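PDB 2OZG: GCN5-related N-acetyltransferase from Anabaena variabilis, which probably transfers the acetyl group of acetyl-coenzyme A to a primary amine, possibly of aminoglycosides, and is seen here with coenzyme A bound. Local coordinates for residues G24-Q29 and Q57-G62; K43-E48 and H185-Q190; L63-M68 and P78-A83; I113-L118 and L288-V293. All coordinates share one frame; numbering follows the deposited sequence.

Contact 1. Residues G24-Q29 and Q57-G62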
# COMPACT_ATOMS: atom_id res chain seq x y z
N GLY A 24 28.90 11.10 21.98
CA GLY A 24 27.52 10.69 22.17
C GLY A 24 26.60 11.46 21.27
O GLY A 24 25.68 10.87 20.74
N ASN A 25 26.85 12.76 21.12
CA ASN A 25 26.11 13.61 20.18
C ASN A 25 26.31 13.18 18.75
O ASN A 25 25.38 13.16 17.96
CB ASN A 25 26.59 15.04 20.27
CG ASN A 25 26.10 15.71 21.45
OD1 ASN A 25 25.20 15.21 22.14
ND2 ASN A 25 26.68 16.87 21.74
N ILE A 26 27.56 12.87 18.40
CA ILE A 26 27.85 12.42 17.05
C ILE A 26 27.12 11.11 16.80
O ILE A 26 26.51 10.92 15.72
CB ILE A 26 29.36 12.20 16.81
CG1 ILE A 26 30.07 13.54 16.75
CG2 ILE A 26 29.58 11.45 15.52
CD1 ILE A 26 31.55 13.41 16.76
N LEU A 27 27.15 10.21 17.79
CA LEU A 27 26.44 8.92 17.67
C LEU A 27 24.92 9.11 17.52
O LEU A 27 24.31 8.45 16.70
CB LEU A 27 26.80 7.99 18.83
CG LEU A 27 28.28 7.56 18.86
CD1 LEU A 27 28.45 6.36 19.82
CD2 LEU A 27 28.92 7.18 17.48
N GLU A 28 24.32 10.02 18.28
CA GLU A 28 22.90 10.32 18.11
C GLU A 28 22.54 10.77 16.69
O GLU A 28 21.48 10.39 16.11
CB GLU A 28 22.44 11.41 19.04
CG GLU A 28 22.31 10.95 20.40
CD GLU A 28 21.70 11.98 21.35
OE1 GLU A 28 21.16 13.03 20.86
OE2 GLU A 28 21.77 11.71 22.58
N GLN A 29 23.39 11.59 16.13
CA GLN A 29 23.19 12.08 14.79
C GLN A 29 23.36 10.96 13.79
O GLN A 29 22.51 10.74 12.96
CB GLN A 29 24.13 13.25 14.50
CG GLN A 29 24.10 13.77 13.08
CD GLN A 29 24.79 15.13 13.00
OE1 GLN A 29 25.43 15.55 13.96
NE2 GLN A 29 24.65 15.81 11.89
N GLN A 57 42.16 19.30 16.03
CA GLN A 57 41.81 19.28 17.44
C GLN A 57 40.34 18.98 17.68
O GLN A 57 39.86 19.14 18.81
CB GLN A 57 42.13 20.64 18.09
CG GLN A 57 43.43 21.34 17.66
CD GLN A 57 44.67 20.52 17.92
OE1 GLN A 57 44.85 19.43 17.36
NE2 GLN A 57 45.57 21.07 18.72
N LYS A 58 39.61 18.57 16.65
CA LYS A 58 38.18 18.34 16.80
C LYS A 58 37.82 16.84 16.80
O LYS A 58 38.49 16.04 16.17
CB LYS A 58 37.38 19.11 15.74
CG LYS A 58 37.60 20.64 15.79
CD LYS A 58 36.48 21.41 15.05
CE LYS A 58 36.64 22.95 15.13
N VAL A 59 36.77 16.49 17.54
CA VAL A 59 36.34 15.11 17.66
C VAL A 59 35.61 14.84 16.37
O VAL A 59 34.61 15.50 16.05
CB VAL A 59 35.41 14.90 18.85
CG1 VAL A 59 34.82 13.46 18.86
CG2 VAL A 59 36.17 15.17 20.16
N ALA A 60 36.09 13.86 15.62
CA ALA A 60 35.49 13.59 14.30
C ALA A 60 34.51 12.44 14.31
O ALA A 60 33.62 12.33 13.44
CB ALA A 60 36.60 13.31 13.27
N GLY A 61 34.70 11.54 15.26
CA GLY A 61 33.86 10.39 15.31
C GLY A 61 34.42 9.36 16.26
O GLY A 61 35.35 9.65 17.04
N GLY A 62 33.87 8.15 16.18
CA GLY A 62 34.29 7.10 17.06
C GLY A 62 33.52 5.82 16.93
O GLY A 62 32.72 5.64 16.03
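Ile26 drives its CD1 methyl from helix 20-30 against the backbone and one side chain of strand 58-72, and contributes the largest share of the contact. The apolar side-chain pair is Ile26 and Val59, whose chains cross obliquely with CD1 of Ile26 3.9 Å from CG1 of Val59. CG1 of Ile26 stands anti to its own carbonyl carbon, and chi2 of 170° then stretches CD1 out toward the strand. The same methyl rests on main-chain atoms: it lies 3.8 Å from O of Val59 and 4.0 Å from both C of Ala60 and N of Gly61. Leu27 adds a looser touch, CD2 of Leu27 to O of Gly62 at 4.3 Å, and also packs on Phe50. No hydrogen bond links the two segments, so the helix is held here by van der Waals packing. The backbone of the strand bonds to its neighbours: Ala60 to Ile53 and to Ala88, just past strand 75-87, Gly61 to Ile53, and Gly62 to Gly86. Ala60 and Gly61 both face Ile53, which makes a classic beta bulge. A CB on Gly61 would jam against the preceding carbonyl at these backbone angles. The short helix and strand segments approach to 8.2 Å between axes, with 63° between their directions. Ile26 is also covered by Ala88, and its side chain lies about 7 Å from the bound coenzyme A. Such packing of the first helix across the early antiparallel strands, close to the cofactor, belongs to the GNAT acetyltransferase fold.

Contact 2. Residues K43-E48 and H185-Q190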
# COMPACT_ATOMS: atom_id res chain seq x y z
N LYS A 43 26.22 4.47 28.36
CA LYS A 43 26.26 3.97 29.74
C LYS A 43 26.16 2.43 29.80
O LYS A 43 26.83 1.78 30.60
CB LYS A 43 25.12 4.61 30.55
CG LYS A 43 25.02 4.16 32.02
N GLY A 44 25.31 1.85 28.96
CA GLY A 44 25.15 0.41 28.94
C GLY A 44 26.43 -0.30 28.51
O GLY A 44 26.73 -1.40 28.99
N ILE A 45 27.16 0.33 27.58
CA ILE A 45 28.41 -0.21 27.08
C ILE A 45 29.63 0.12 27.90
O ILE A 45 30.55 -0.68 28.01
CB ILE A 45 28.66 0.30 25.67
CG1 ILE A 45 27.62 -0.32 24.76
CG2 ILE A 45 30.11 0.00 25.23
CD1 ILE A 45 27.74 -0.02 23.32
N GLY A 46 29.66 1.32 28.48
CA GLY A 46 30.80 1.74 29.26
C GLY A 46 31.78 2.57 28.44
O GLY A 46 32.25 2.18 27.38
N LEU A 47 32.09 3.74 28.98
CA LEU A 47 33.02 4.69 28.39
C LEU A 47 34.38 4.10 28.04
O LEU A 47 35.03 4.56 27.09
CB LEU A 47 33.19 5.85 29.40
CG LEU A 47 34.05 7.07 29.07
CD1 LEU A 47 33.63 8.28 29.92
CD2 LEU A 47 35.52 6.81 29.25
N GLU A 48 34.84 3.14 28.85
CA GLU A 48 36.13 2.49 28.66
C GLU A 48 36.22 1.79 27.34
O GLU A 48 37.33 1.62 26.83
CB GLU A 48 36.43 1.46 29.78
CG GLU A 48 35.27 0.49 30.14
CD GLU A 48 34.16 1.16 30.97
N HIS A 185 28.97 -10.03 25.48
CA HIS A 185 29.47 -8.95 26.30
C HIS A 185 28.24 -8.53 27.11
O HIS A 185 27.08 -8.68 26.64
CB HIS A 185 29.92 -7.77 25.40
CG HIS A 185 30.61 -6.67 26.12
ND1 HIS A 185 29.93 -5.64 26.74
CD2 HIS A 185 31.92 -6.42 26.28
CE1 HIS A 185 30.80 -4.82 27.29
NE2 HIS A 185 32.02 -5.25 27.01
N PRO A 186 28.47 -8.09 28.35
CA PRO A 186 27.42 -7.57 29.20
C PRO A 186 26.46 -6.57 28.50
O PRO A 186 25.27 -6.54 28.83
CB PRO A 186 28.20 -6.93 30.34
CG PRO A 186 29.44 -7.75 30.44
CD PRO A 186 29.76 -8.21 29.05
N ALA A 187 26.95 -5.81 27.53
CA ALA A 187 26.14 -4.82 26.83
C ALA A 187 25.03 -5.44 26.02
O ALA A 187 23.99 -4.80 25.77
CB ALA A 187 27.05 -3.99 25.89
N ILE A 188 25.28 -6.66 25.55
CA ILE A 188 24.29 -7.37 24.72
C ILE A 188 23.10 -7.73 25.61
O ILE A 188 21.94 -7.53 25.25
CB ILE A 188 24.85 -8.68 24.11
CG1 ILE A 188 26.20 -8.50 23.39
CG2 ILE A 188 23.85 -9.31 23.22
CD1 ILE A 188 26.23 -7.70 22.19
N TRP A 189 23.40 -8.28 26.77
CA TRP A 189 22.38 -8.60 27.74
C TRP A 189 21.63 -7.33 28.16
O TRP A 189 20.44 -7.36 28.36
CB TRP A 189 23.01 -9.27 28.95
CG TRP A 189 23.41 -10.67 28.72
CD1 TRP A 189 24.66 -11.17 28.65
CD2 TRP A 189 22.52 -11.79 28.58
NE1 TRP A 189 24.62 -12.52 28.46
CE2 TRP A 189 23.32 -12.93 28.42
CE3 TRP A 189 21.13 -11.93 28.58
CZ2 TRP A 189 22.78 -14.21 28.29
CZ3 TRP A 189 20.59 -13.19 28.41
CH2 TRP A 189 21.42 -14.31 28.27
N GLN A 190 22.37 -6.24 28.38
CA GLN A 190 21.78 -4.93 28.69
C GLN A 190 20.75 -4.50 27.67
O GLN A 190 19.65 -4.03 28.01
CB GLN A 190 22.87 -3.86 28.73
CG GLN A 190 23.74 -3.87 29.97
CD GLN A 190 23.07 -3.34 31.17
OE1 GLN A 190 22.00 -2.75 31.12
NE2 GLN A 190 23.72 -3.53 32.30
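His185, which meets Ile45 across the contact, starts helix 186-192 with two bonds: its O accepts from N of Ile188 at 2.9 Å, and its ring ND1 accepts from N of Ala187 at 3.1 Å. The second is an N-cap bond, nearly straight at 166°, with the donor in the plane of the imidazole. CD of Pro186 lies over one face of the ring toward its rim, so the cap bond and the proline together would limit its rotation. Across the contact, O of Ile45 approaches the ring obliquely, 4.2 Å from CE1 of His185; this oxygen is hydrogen-bonded to Asn49. The apolar core is small: CB of Ala187 touches CG1 of Ile45 at 3.9 Å. CG of Gln190 packs 4.0 Å from O of Gly44, and CB of Ala187 lies 4.1 Å from the same Gly44 oxygen. Gly44 meets the second helix with its backbone alone; Gly46, with positive phi, ends helix 37-45 just beyond. The junction is packing near the surface, joining the first GNAT region to the second. Beneath it runs strand 58-72, where Ile45 rests on Leu66 and His185 on Leu66 and Met68.

Contact 3. Residues L63-M68 and P78-A83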
# COMPACT_ATOMS: atom_id res chain seq x y z
N LEU A 63 33.80 4.91 17.85
CA LEU A 63 33.12 3.65 17.89
C LEU A 63 33.26 3.04 19.29
O LEU A 63 33.95 3.60 20.18
CB LEU A 63 33.66 2.71 16.76
CG LEU A 63 35.21 2.51 16.71
CD1 LEU A 63 35.74 1.72 17.88
CD2 LEU A 63 35.66 1.79 15.47
N ALA A 64 32.63 1.87 19.46
CA ALA A 64 32.78 1.02 20.62
C ALA A 64 33.37 -0.33 20.22
O ALA A 64 33.03 -0.92 19.16
CB ALA A 64 31.42 0.77 21.31
N ILE A 65 34.29 -0.78 21.04
CA ILE A 65 34.89 -2.11 20.93
C ILE A 65 34.28 -2.96 22.07
O ILE A 65 34.37 -2.57 23.25
CB ILE A 65 36.42 -2.11 21.14
CG1 ILE A 65 37.13 -1.21 20.14
CG2 ILE A 65 36.95 -3.55 20.95
CD1 ILE A 65 38.63 -1.17 20.40
N LEU A 66 33.71 -4.12 21.73
CA LEU A 66 33.11 -5.06 22.72
C LEU A 66 33.93 -6.34 22.82
O LEU A 66 33.84 -7.23 21.95
CB LEU A 66 31.63 -5.41 22.36
CG LEU A 66 30.74 -4.18 22.18
CD1 LEU A 66 29.29 -4.57 21.85
CD2 LEU A 66 30.74 -3.30 23.42
N PRO A 67 34.83 -6.38 23.81
CA PRO A 67 35.61 -7.57 23.96
C PRO A 67 34.81 -8.69 24.54
O PRO A 67 34.33 -8.60 25.67
CB PRO A 67 36.78 -7.15 24.89
CG PRO A 67 36.64 -5.69 25.10
CD PRO A 67 35.24 -5.32 24.73
N MSE A 68 34.67 -9.76 23.77
CA MSE A 68 33.87 -10.88 24.22
C MSE A 68 34.36 -12.17 23.59
O MSE A 68 35.54 -12.42 23.52
CB MSE A 68 32.40 -10.58 23.92
CG MSE A 68 32.12 -10.31 22.48
SE MSE A 68 30.25 -10.10 22.05
CE MSE A 68 30.45 -8.74 20.70
N PRO A 78 38.19 -15.78 21.51
CA PRO A 78 38.08 -14.36 21.86
C PRO A 78 37.78 -13.52 20.64
O PRO A 78 38.37 -13.73 19.58
CB PRO A 78 39.45 -14.03 22.42
CG PRO A 78 40.02 -15.32 22.90
CD PRO A 78 39.46 -16.35 21.97
N MSE A 79 36.88 -12.57 20.80
CA MSE A 79 36.35 -11.78 19.67
C MSE A 79 36.07 -10.39 20.10
O MSE A 79 35.54 -10.18 21.21
CB MSE A 79 35.04 -12.42 19.23
CG MSE A 79 34.44 -12.00 17.90
SE MSE A 79 33.29 -10.49 18.17
CE MSE A 79 31.71 -11.44 18.31
N ALA A 80 36.43 -9.42 19.26
CA ALA A 80 36.14 -8.03 19.54
C ALA A 80 35.04 -7.52 18.59
O ALA A 80 35.22 -7.46 17.36
CB ALA A 80 37.37 -7.18 19.46
N GLY A 81 33.87 -7.23 19.17
CA GLY A 81 32.72 -6.76 18.45
C GLY A 81 32.92 -5.29 18.22
O GLY A 81 33.43 -4.59 19.10
N ILE A 82 32.63 -4.83 17.01
CA ILE A 82 32.73 -3.38 16.72
C ILE A 82 31.31 -2.83 16.65
O ILE A 82 30.52 -3.32 15.85
CB ILE A 82 33.52 -3.09 15.44
CG1 ILE A 82 34.91 -3.71 15.48
CG2 ILE A 82 33.63 -1.56 15.16
CD1 ILE A 82 35.74 -3.18 16.53
N ALA A 83 30.99 -1.82 17.45
CA ALA A 83 29.70 -1.23 17.43
C ALA A 83 29.75 0.32 17.26
O ALA A 83 30.77 1.00 17.51
CB ALA A 83 28.96 -1.61 18.72
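Ala64 and Ala83 form the first of five residue pairs in the antiparallel beta hairpin 58-72/75-87, a central part of the GNAT sheet. Ala64 N to Ala83 O and Ala83 N to Ala64 O are both 2.8 Å and almost straight. Leu66 N reaches Gly81 O at 2.7 Å, and Gly81 N returns to Leu66 O. In the last pair the two bonds differ: Met68 N meets Met79 O at 2.7 Å nearly along the C=O axis, whereas Met79 N, 3.0 Å from Met68 O, stands 53° out of that carbonyl's plane. Other backbones bond outward: Leu63 to Arg51 and Ile65 to Asn49 on one flank, Ala80 to Ile115 and Val117 and Ile82 to Val117 on the other, with Ser116 OG also on Ala80 O. Pro67 has no N-H to offer. On one face Ile65 CG2 packs on Ala80 CB at 3.9 Å, and Leu63 lies across Ile82. On the other, selenomethionines Met68 and Met79 run side by side, pointing the same way. A CB on Gly81 would clash with the Met68 methyl: CE of Met68 sits 3.8 Å from CA of Gly81 and equally far from CE of Met79.

Contact 4. Residues I113-L118 and L288-V293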
# COMPACT_ATOMS: atom_id res chain seq x y z
N ILE A 113 43.48 -10.50 20.48
CA ILE A 113 42.14 -10.96 20.19
C ILE A 113 42.21 -11.30 18.70
O ILE A 113 42.53 -10.45 17.89
CB ILE A 113 41.12 -9.90 20.52
CG1 ILE A 113 40.96 -9.80 22.04
CG2 ILE A 113 39.81 -10.26 19.85
CD1 ILE A 113 40.36 -8.51 22.50
N PRO A 114 42.01 -12.59 18.34
CA PRO A 114 42.23 -13.03 16.97
C PRO A 114 41.21 -12.78 15.91
O PRO A 114 41.55 -12.99 14.73
CB PRO A 114 42.35 -14.54 17.13
CG PRO A 114 41.46 -14.85 18.24
CD PRO A 114 41.59 -13.71 19.20
N ILE A 115 39.96 -12.47 16.30
CA ILE A 115 38.88 -12.16 15.35
C ILE A 115 38.04 -10.98 15.84
O ILE A 115 38.07 -10.62 17.02
CB ILE A 115 37.96 -13.33 15.09
CG1 ILE A 115 37.44 -13.88 16.41
CG2 ILE A 115 38.71 -14.48 14.36
CD1 ILE A 115 36.29 -14.84 16.23
N SER A 116 37.34 -10.36 14.90
CA SER A 116 36.50 -9.19 15.16
C SER A 116 35.30 -9.33 14.23
O SER A 116 35.42 -9.79 13.11
CB SER A 116 37.23 -7.89 14.89
OG SER A 116 36.41 -6.71 15.07
N VAL A 117 34.14 -8.94 14.74
CA VAL A 117 32.87 -9.04 14.02
C VAL A 117 32.08 -7.71 14.14
O VAL A 117 32.19 -7.00 15.17
CB VAL A 117 32.03 -10.20 14.61
CG1 VAL A 117 30.53 -10.20 14.09
CG2 VAL A 117 32.71 -11.51 14.32
N LEU A 118 31.28 -7.41 13.12
CA LEU A 118 30.42 -6.23 13.04
C LEU A 118 29.36 -6.41 11.97
O LEU A 118 29.49 -7.22 11.05
CB LEU A 118 31.26 -4.95 12.74
CG LEU A 118 32.16 -4.90 11.50
CD1 LEU A 118 31.39 -4.64 10.23
CD2 LEU A 118 33.18 -3.81 11.68
N LEU A 288 33.30 -10.52 9.47
CA LEU A 288 34.38 -10.94 10.38
C LEU A 288 35.75 -10.56 9.82
O LEU A 288 35.98 -10.62 8.61
CB LEU A 288 34.32 -12.47 10.55
CG LEU A 288 35.30 -13.09 11.58
CD1 LEU A 288 34.70 -14.11 12.53
CD2 LEU A 288 36.56 -13.66 10.87
N ARG A 289 36.65 -10.16 10.71
CA ARG A 289 38.00 -9.88 10.35
C ARG A 289 38.88 -10.89 11.07
O ARG A 289 38.78 -11.06 12.31
CB ARG A 289 38.39 -8.45 10.77
CG ARG A 289 39.38 -7.74 9.75
CD ARG A 289 40.78 -8.27 9.71
NE ARG A 289 41.56 -7.47 8.76
CZ ARG A 289 42.84 -7.68 8.47
NH1 ARG A 289 43.50 -8.68 9.04
NH2 ARG A 289 43.43 -6.92 7.57
N ILE A 290 39.70 -11.61 10.32
CA ILE A 290 40.74 -12.45 10.93
C ILE A 290 41.86 -11.51 11.32
O ILE A 290 42.59 -11.01 10.48
CB ILE A 290 41.25 -13.51 9.96
CG1 ILE A 290 40.08 -14.40 9.49
CG2 ILE A 290 42.44 -14.29 10.56
CD1 ILE A 290 39.63 -15.51 10.42
N VAL A 291 41.97 -11.23 12.61
CA VAL A 291 42.97 -10.32 13.11
C VAL A 291 44.36 -11.00 13.26
O VAL A 291 45.41 -10.40 12.94
CB VAL A 291 42.53 -9.72 14.46
CG1 VAL A 291 43.62 -8.79 15.03
CG2 VAL A 291 41.20 -8.96 14.30
N ASN A 292 44.34 -12.25 13.73
CA ASN A 292 45.55 -13.09 13.84
C ASN A 292 45.30 -14.48 13.24
O ASN A 292 44.51 -15.27 13.77
CB ASN A 292 46.00 -13.19 15.28
CG ASN A 292 47.35 -13.84 15.39
OD1 ASN A 292 47.55 -15.01 15.05
ND2 ASN A 292 48.31 -13.06 15.82
N VAL A 293 45.90 -14.76 12.10
CA VAL A 293 45.63 -16.02 11.41
C VAL A 293 45.92 -17.24 12.26
O VAL A 293 45.09 -18.14 12.34
CB VAL A 293 46.44 -16.13 10.04
CG1 VAL A 293 46.42 -17.54 9.46
CG2 VAL A 293 45.87 -15.18 9.04
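Leu288 gives up the most surface in this contact, laying its branched end over strand 115-118. A chi1 of -174° sets CG of Leu288 anti to the backbone N, 3.6 Å from O of Ser116. Beyond it CD1 of Leu288 meets CG2 of Val117 at 3.7 Å and CD1 of Ile115 at 4.1 Å. An alanine here would probably leave those two methyl groups without this partner and open a gap beside Gln70. Pro114 works through its backbone: O of Pro114 accepts from two donors on the same face of its plane, N of Val291 at 2.8 Å, 45° out of that plane, and N of Asn292 at 3.1 Å. This double grip fastens the turn just ahead of helix 293-299, which Asn292 caps through OD1 to N of Lys295. Ser116 and Arg289 form the hydrogen-bonded pair of the antiparallel ladder: O of Ser116 takes N of Arg289 at 2.7 Å, and N of Ser116 bonds to O of Arg289 at 3.0 Å. The serine hydroxyl is hydrogen-bonded to Ala80 O and Tyr131 OH. Arg289, on the same face, bonds NH1 to Ile290 O at 2.9 Å and forms a salt bridge with Asp316. Backbone bonds thus fix the register while aliphatic side chains pack one face; on the other, the buried hydroxyl and guanidinium have partners where strand 279-290 joins the first GNAT region.

How the contacts relate
Strand 58-72 links contact 1 to contact 3, whose centres lie about 19 Å apart. Contact 2 packs on strand 63-68 of contact 3, where CD2 of His185 comes 3.3 Å from O of Pro67. Strand 75-87 passes contact 3 on to contact 4, since Ile82 N bonds to Val117 O at 2.9 Å; these centres are about 10 Å apart. Strands 75-87 and 115-118 run parallel, as do the pair in GNAT folds that part to admit the cofactor, and strand 75-87 continues to Val85 and Ile87, which bind CoA. The side chain of Ile82 lies about 6 Å from coenzyme A, those of Ile45 and Val117 about 10 and 11 Å.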